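Local coordinates for protein Nrps/pks (Streptomyces albus, PDB 4OPE) that probably catalyses decarboxylative Claisen condensation, extending the growing polyketide chain as a ketosynthase domain of the AT-less oxazolomycin synthase, at residues A[40-52]-A[576-585]. Sequence-based numbering, arbitrary orientation.
Sequences EVPEDRWDHGRFY and WLPAADAVRR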
loop_
_atom_site.group_PDB
_atom_site.type_symbol
_atom_site.label_atom_id
_atom_site.label_comp_id
_atom_site.label_asym_id
_atom_site.label_seq_id
_atom_site.Cartn_x
_atom_site.Cartn_y
_atom_site.Cartn_z
ATOM N N GLU A 40 -14.077 -3.725 27.927
ATOM C CA GLU A 40 -13.293 -2.612 28.405
ATOM C C GLU A 40 -11.844 -2.859 28.131
ATOM O O GLU A 40 -11.435 -3.997 28.064
ATOM C CB GLU A 40 -13.486 -2.402 29.897
ATOM C CG GLU A 40 -14.821 -1.736 30.210
ATOM C CD GLU A 40 -14.980 -1.306 31.673
ATOM O OE1 GLU A 40 -13.935 -1.164 32.386
ATOM O OE2 GLU A 40 -16.164 -1.102 32.080
ATOM N N VAL A 41 -11.073 -1.787 27.979
ATOM C CA VAL A 41 -9.634 -1.903 27.843
ATOM C C VAL A 41 -9.021 -2.847 28.893
ATOM O O VAL A 41 -9.234 -2.695 30.088
ATOM C CB VAL A 41 -8.897 -0.561 27.937
ATOM C CG1 VAL A 41 -7.422 -0.819 27.703
ATOM C CG2 VAL A 41 -9.409 0.444 26.907
ATOM N N PRO A 42 -8.287 -3.848 28.433
ATOM C CA PRO A 42 -7.710 -4.751 29.395
ATOM C C PRO A 42 -6.619 -4.097 30.223
ATOM O O PRO A 42 -5.854 -3.321 29.700
ATOM C CB PRO A 42 -7.125 -5.871 28.522
ATOM C CG PRO A 42 -7.941 -5.837 27.295
ATOM C CD PRO A 42 -8.354 -4.423 27.080
ATOM N N GLU A 43 -6.553 -4.442 31.503
ATOM C CA GLU A 43 -5.476 -4.012 32.383
ATOM C C GLU A 43 -4.117 -4.286 31.787
ATOM O O GLU A 43 -3.262 -3.432 31.821
ATOM C CB GLU A 43 -5.557 -4.738 33.702
ATOM C CG GLU A 43 -6.641 -4.193 34.605
ATOM C CD GLU A 43 -6.617 -4.823 35.994
ATOM O OE1 GLU A 43 -5.506 -4.962 36.597
ATOM O OE2 GLU A 43 -7.726 -5.180 36.469
ATOM N N ASP A 44 -3.908 -5.466 31.219
ATOM C CA ASP A 44 -2.566 -5.816 30.737
ATOM C C ASP A 44 -2.085 -5.082 29.469
ATOM O O ASP A 44 -0.938 -5.284 29.045
ATOM C CB ASP A 44 -2.355 -7.336 30.643
ATOM C CG ASP A 44 -3.282 -8.023 29.691
ATOM O OD1 ASP A 44 -4.200 -7.401 29.123
ATOM O OD2 ASP A 44 -3.089 -9.238 29.523
ATOM N N ARG A 45 -2.926 -4.214 28.902
ATOM C CA ARG A 45 -2.539 -3.407 27.759
ATOM C C ARG A 45 -2.073 -2.048 28.213
ATOM O O ARG A 45 -0.997 -1.607 27.863
ATOM C CB ARG A 45 -3.720 -3.193 26.798
ATOM C CG ARG A 45 -4.336 -4.441 26.236
ATOM C CD ARG A 45 -3.391 -5.191 25.322
ATOM N NE ARG A 45 -4.193 -6.145 24.562
ATOM C CZ ARG A 45 -4.510 -6.031 23.277
ATOM N NH1 ARG A 45 -5.263 -6.974 22.727
ATOM N NH2 ARG A 45 -4.071 -5.009 22.541
ATOM N N TRP A 46 -2.932 -1.353 28.946
ATOM C CA TRP A 46 -2.565 -0.076 29.530
ATOM C C TRP A 46 -3.612 0.295 30.557
ATOM O O TRP A 46 -4.700 -0.304 30.598
ATOM C CB TRP A 46 -2.388 1.035 28.477
ATOM C CG TRP A 46 -3.634 1.440 27.755
ATOM C CD1 TRP A 46 -4.633 2.224 28.227
ATOM C CD2 TRP A 46 -3.991 1.108 26.412
ATOM N NE1 TRP A 46 -5.611 2.382 27.274
ATOM C CE2 TRP A 46 -5.236 1.723 26.144
ATOM C CE3 TRP A 46 -3.383 0.353 25.408
ATOM C CZ2 TRP A 46 -5.887 1.601 24.921
ATOM C CZ3 TRP A 46 -4.018 0.259 24.187
ATOM C CH2 TRP A 46 -5.262 0.859 23.962
ATOM N N ASP A 47 -3.235 1.253 31.402
ATOM C CA ASP A 47 -4.059 1.748 32.472
ATOM C C ASP A 47 -4.886 2.834 31.833
ATOM O O ASP A 47 -4.400 3.933 31.553
ATOM C CB ASP A 47 -3.164 2.296 33.596
ATOM C CG ASP A 47 -3.949 2.974 34.741
ATOM O OD1 ASP A 47 -5.192 2.820 34.837
ATOM O OD2 ASP A 47 -3.286 3.673 35.555
ATOM N N HIS A 48 -6.138 2.514 31.563
ATOM C CA HIS A 48 -7.002 3.462 30.913
ATOM C C HIS A 48 -7.459 4.578 31.866
ATOM O O HIS A 48 -7.896 5.633 31.403
ATOM C CB HIS A 48 -8.197 2.765 30.280
ATOM C CG HIS A 48 -8.795 3.545 29.158
ATOM N ND1 HIS A 48 -8.091 3.853 28.022
ATOM C CD2 HIS A 48 -10.017 4.101 29.001
ATOM C CE1 HIS A 48 -8.853 4.559 27.204
ATOM N NE2 HIS A 48 -10.030 4.724 27.775
ATOM N N GLY A 49 -7.358 4.352 33.176
ATOM C CA GLY A 49 -7.559 5.423 34.166
ATOM C C GLY A 49 -6.791 6.699 33.832
ATOM O O GLY A 49 -7.360 7.773 33.839
ATOM N N ARG A 50 -5.511 6.577 33.472
ATOM C CA ARG A 50 -4.679 7.759 33.125
ATOM C C ARG A 50 -5.221 8.637 32.011
ATOM O O ARG A 50 -4.738 9.750 31.842
ATOM C CB ARG A 50 -3.264 7.366 32.686
ATOM C CG ARG A 50 -2.672 6.199 33.437
ATOM C CD ARG A 50 -1.274 6.505 33.927
ATOM N NE ARG A 50 -0.306 6.795 32.856
ATOM C CZ ARG A 50 0.760 6.039 32.578
ATOM N NH1 ARG A 50 1.600 6.404 31.604
ATOM N NH2 ARG A 50 0.998 4.911 33.263
ATOM N N PHE A 51 -6.152 8.112 31.214
ATOM C CA PHE A 51 -6.575 8.736 29.960
ATOM C C PHE A 51 -8.081 8.891 29.818
ATOM O O PHE A 51 -8.539 9.494 28.842
ATOM C CB PHE A 51 -6.114 7.894 28.775
ATOM C CG PHE A 51 -4.706 7.395 28.880
ATOM C CD1 PHE A 51 -3.628 8.274 28.808
ATOM C CD2 PHE A 51 -4.455 6.047 29.016
ATOM C CE1 PHE A 51 -2.324 7.814 28.899
ATOM C CE2 PHE A 51 -3.155 5.589 29.097
ATOM C CZ PHE A 51 -2.090 6.473 29.049
ATOM N N TYR A 52 -8.844 8.342 30.762
ATOM C CA TYR A 52 -10.291 8.320 30.652
ATOM C C TYR A 52 -10.948 9.496 31.373
ATOM O O TYR A 52 -10.541 9.868 32.476
ATOM C CB TYR A 52 -10.815 7.031 31.262
ATOM C CG TYR A 52 -12.319 6.832 31.203
ATOM C CD1 TYR A 52 -12.985 6.744 29.984
ATOM C CD2 TYR A 52 -13.062 6.667 32.368
ATOM C CE1 TYR A 52 -14.353 6.542 29.931
ATOM C CE2 TYR A 52 -14.430 6.447 32.326
ATOM C CZ TYR A 52 -15.062 6.388 31.107
ATOM O OH TYR A 52 -16.402 6.151 31.066
ATOM N N TRP A 576 7.162 -8.375 24.235
ATOM C CA TRP A 576 6.637 -7.041 24.429
ATOM C C TRP A 576 7.793 -6.255 24.965
ATOM O O TRP A 576 8.512 -6.749 25.829
ATOM C CB TRP A 576 5.451 -7.043 25.389
ATOM C CG TRP A 576 4.472 -5.897 25.155
ATOM C CD1 TRP A 576 4.296 -4.811 25.945
ATOM C CD2 TRP A 576 3.544 -5.744 24.060
ATOM N NE1 TRP A 576 3.313 -4.002 25.440
ATOM C CE2 TRP A 576 2.837 -4.539 24.279
ATOM C CE3 TRP A 576 3.243 -6.505 22.925
ATOM C CZ2 TRP A 576 1.841 -4.078 23.420
ATOM C CZ3 TRP A 576 2.246 -6.036 22.051
ATOM C CH2 TRP A 576 1.558 -4.831 22.313
ATOM N N LEU A 577 8.017 -5.066 24.416
ATOM C CA LEU A 577 9.144 -4.282 24.856
ATOM C C LEU A 577 8.968 -4.107 26.369
ATOM O O LEU A 577 7.844 -4.065 26.859
ATOM C CB LEU A 577 9.205 -2.947 24.118
ATOM C CG LEU A 577 10.535 -2.191 24.230
ATOM C CD1 LEU A 577 11.637 -2.816 23.382
ATOM C CD2 LEU A 577 10.360 -0.732 23.850
ATOM N N PRO A 578 10.065 -4.120 27.134
ATOM C CA PRO A 578 9.889 -3.881 28.578
ATOM C C PRO A 578 9.513 -2.451 28.873
ATOM O O PRO A 578 8.745 -2.195 29.809
ATOM C CB PRO A 578 11.258 -4.200 29.139
ATOM C CG PRO A 578 11.769 -5.255 28.206
ATOM C CD PRO A 578 11.373 -4.737 26.850
ATOM N N ALA A 579 10.031 -1.535 28.048
ATOM C CA ALA A 579 9.672 -0.107 28.132
ATOM C C ALA A 579 8.167 0.192 27.901
ATOM O O ALA A 579 7.664 1.244 28.328
ATOM C CB ALA A 579 10.518 0.689 27.170
ATOM N N ALA A 580 7.451 -0.718 27.235
ATOM C CA ALA A 580 6.011 -0.521 27.033
ATOM C C ALA A 580 5.196 -0.626 28.308
ATOM O O ALA A 580 4.039 -0.231 28.317
ATOM C CB ALA A 580 5.460 -1.497 26.010
ATOM N N ASP A 581 5.795 -1.139 29.376
ATOM C CA ASP A 581 5.108 -1.264 30.652
ATOM C C ASP A 581 4.886 0.082 31.356
ATOM O O ASP A 581 4.140 0.151 32.329
ATOM C CB ASP A 581 5.865 -2.255 31.535
ATOM C CG ASP A 581 6.110 -3.593 30.817
ATOM O OD1 ASP A 581 5.271 -3.974 29.949
ATOM O OD2 ASP A 581 7.150 -4.238 31.090
ATOM N N ALA A 582 5.501 1.152 30.846
ATOM C CA ALA A 582 5.222 2.521 31.314
ATOM C C ALA A 582 3.717 2.861 31.409
ATOM O O ALA A 582 3.281 3.441 32.405
ATOM C CB ALA A 582 5.942 3.539 30.418
ATOM N N VAL A 583 2.939 2.471 30.390
ATOM C CA VAL A 583 1.532 2.893 30.243
ATOM C C VAL A 583 0.569 2.084 31.116
ATOM O O VAL A 583 -0.622 2.355 31.158
ATOM C CB VAL A 583 1.054 2.941 28.741
ATOM C CG1 VAL A 583 1.897 3.930 27.937
ATOM C CG2 VAL A 583 1.050 1.559 28.054
ATOM N N ARG A 584 1.106 1.120 31.847
ATOM C CA ARG A 584 0.342 0.363 32.846
ATOM C C ARG A 584 0.628 0.826 34.279
ATOM O O ARG A 584 1.421 1.747 34.499
ATOM C CB ARG A 584 0.687 -1.115 32.706
ATOM C CG ARG A 584 0.585 -1.601 31.275
ATOM C CD ARG A 584 1.254 -2.942 31.076
ATOM N NE ARG A 584 0.709 -3.945 31.976
ATOM C CZ ARG A 584 1.116 -5.205 31.994
ATOM N NH1 ARG A 584 2.055 -5.593 31.148
ATOM N NH2 ARG A 584 0.574 -6.078 32.836
ATOM N N ARG A 585 -0.025 0.176 35.241
ATOM C CA ARG A 585 0.188 0.438 36.669
ATOM C C ARG A 585 1.580 -0.049 37.115
ATOM O O ARG A 585 2.217 0.537 37.998
ATOM C CB ARG A 585 -0.901 -0.263 37.502
ATOM C CG ARG A 585 -2.336 0.202 37.224
ATOM C CD ARG A 585 -3.355 -0.943 37.332
ATOM N NE ARG A 585 -4.604 -0.726 36.570
ATOM C CZ ARG A 585 -4.739 -0.816 35.237
ATOM N NH1 ARG A 585 -3.698 -1.104 34.445
ATOM N NH2 ARG A 585 -5.932 -0.599 34.678
#
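V583 packs against W46, its CG2 methyl 3.5 Å from CB of W46. With CG1 anti to the carbonyl carbon (chi1 -60°), the other methyl, CG2, is turned to W46 and also lies beside the R45 carbonyl. Next to this apolar touch the backbone N of D47 donates a nearly straight hydrogen bond, 2.8 Å long, to V583 O. The indole of W46 turns its ring from 576-585, its NE1 bound in plane to ND1 of H48, and the side chain also packs on P209. A second link comes from R50, whose chain bends at chi2 and chi3 and brings NH2 in the guanidinium plane to a lone pair of A582 O at 2.8 Å; V583 O lies over a face of the same group. The segment 576-585 comes at the end of the modelled chain, where a short 3-10 turn, 579-583, presents its last carbonyls to a loop of the thiolase-fold ketosynthase, so the C-terminal end of the modelled chain returns to the N-terminal half of the ketosynthase. Toward solvent the fit is looser and rests on arginines. R584 lays one guanidinium face over the D44 carbonyl, with CZ 3.6 Å from D44 O, while its NH1 forms a long salt bridge to OD1 of D581. A serine in place of R584 would probably leave D581 without this charged mate and uncover the D44 carbonyl. R585, poorly ordered, is sandwiched between CG of E43 on one guanidinium face and OD1 of D47 on the opposite one. The D47 salt bridge, 3.5 Å from OD1 to NH2 of R585, is electrostatic, the carboxylate oxygen standing over the face of the guanidinium rather than in line with its N-H bonds.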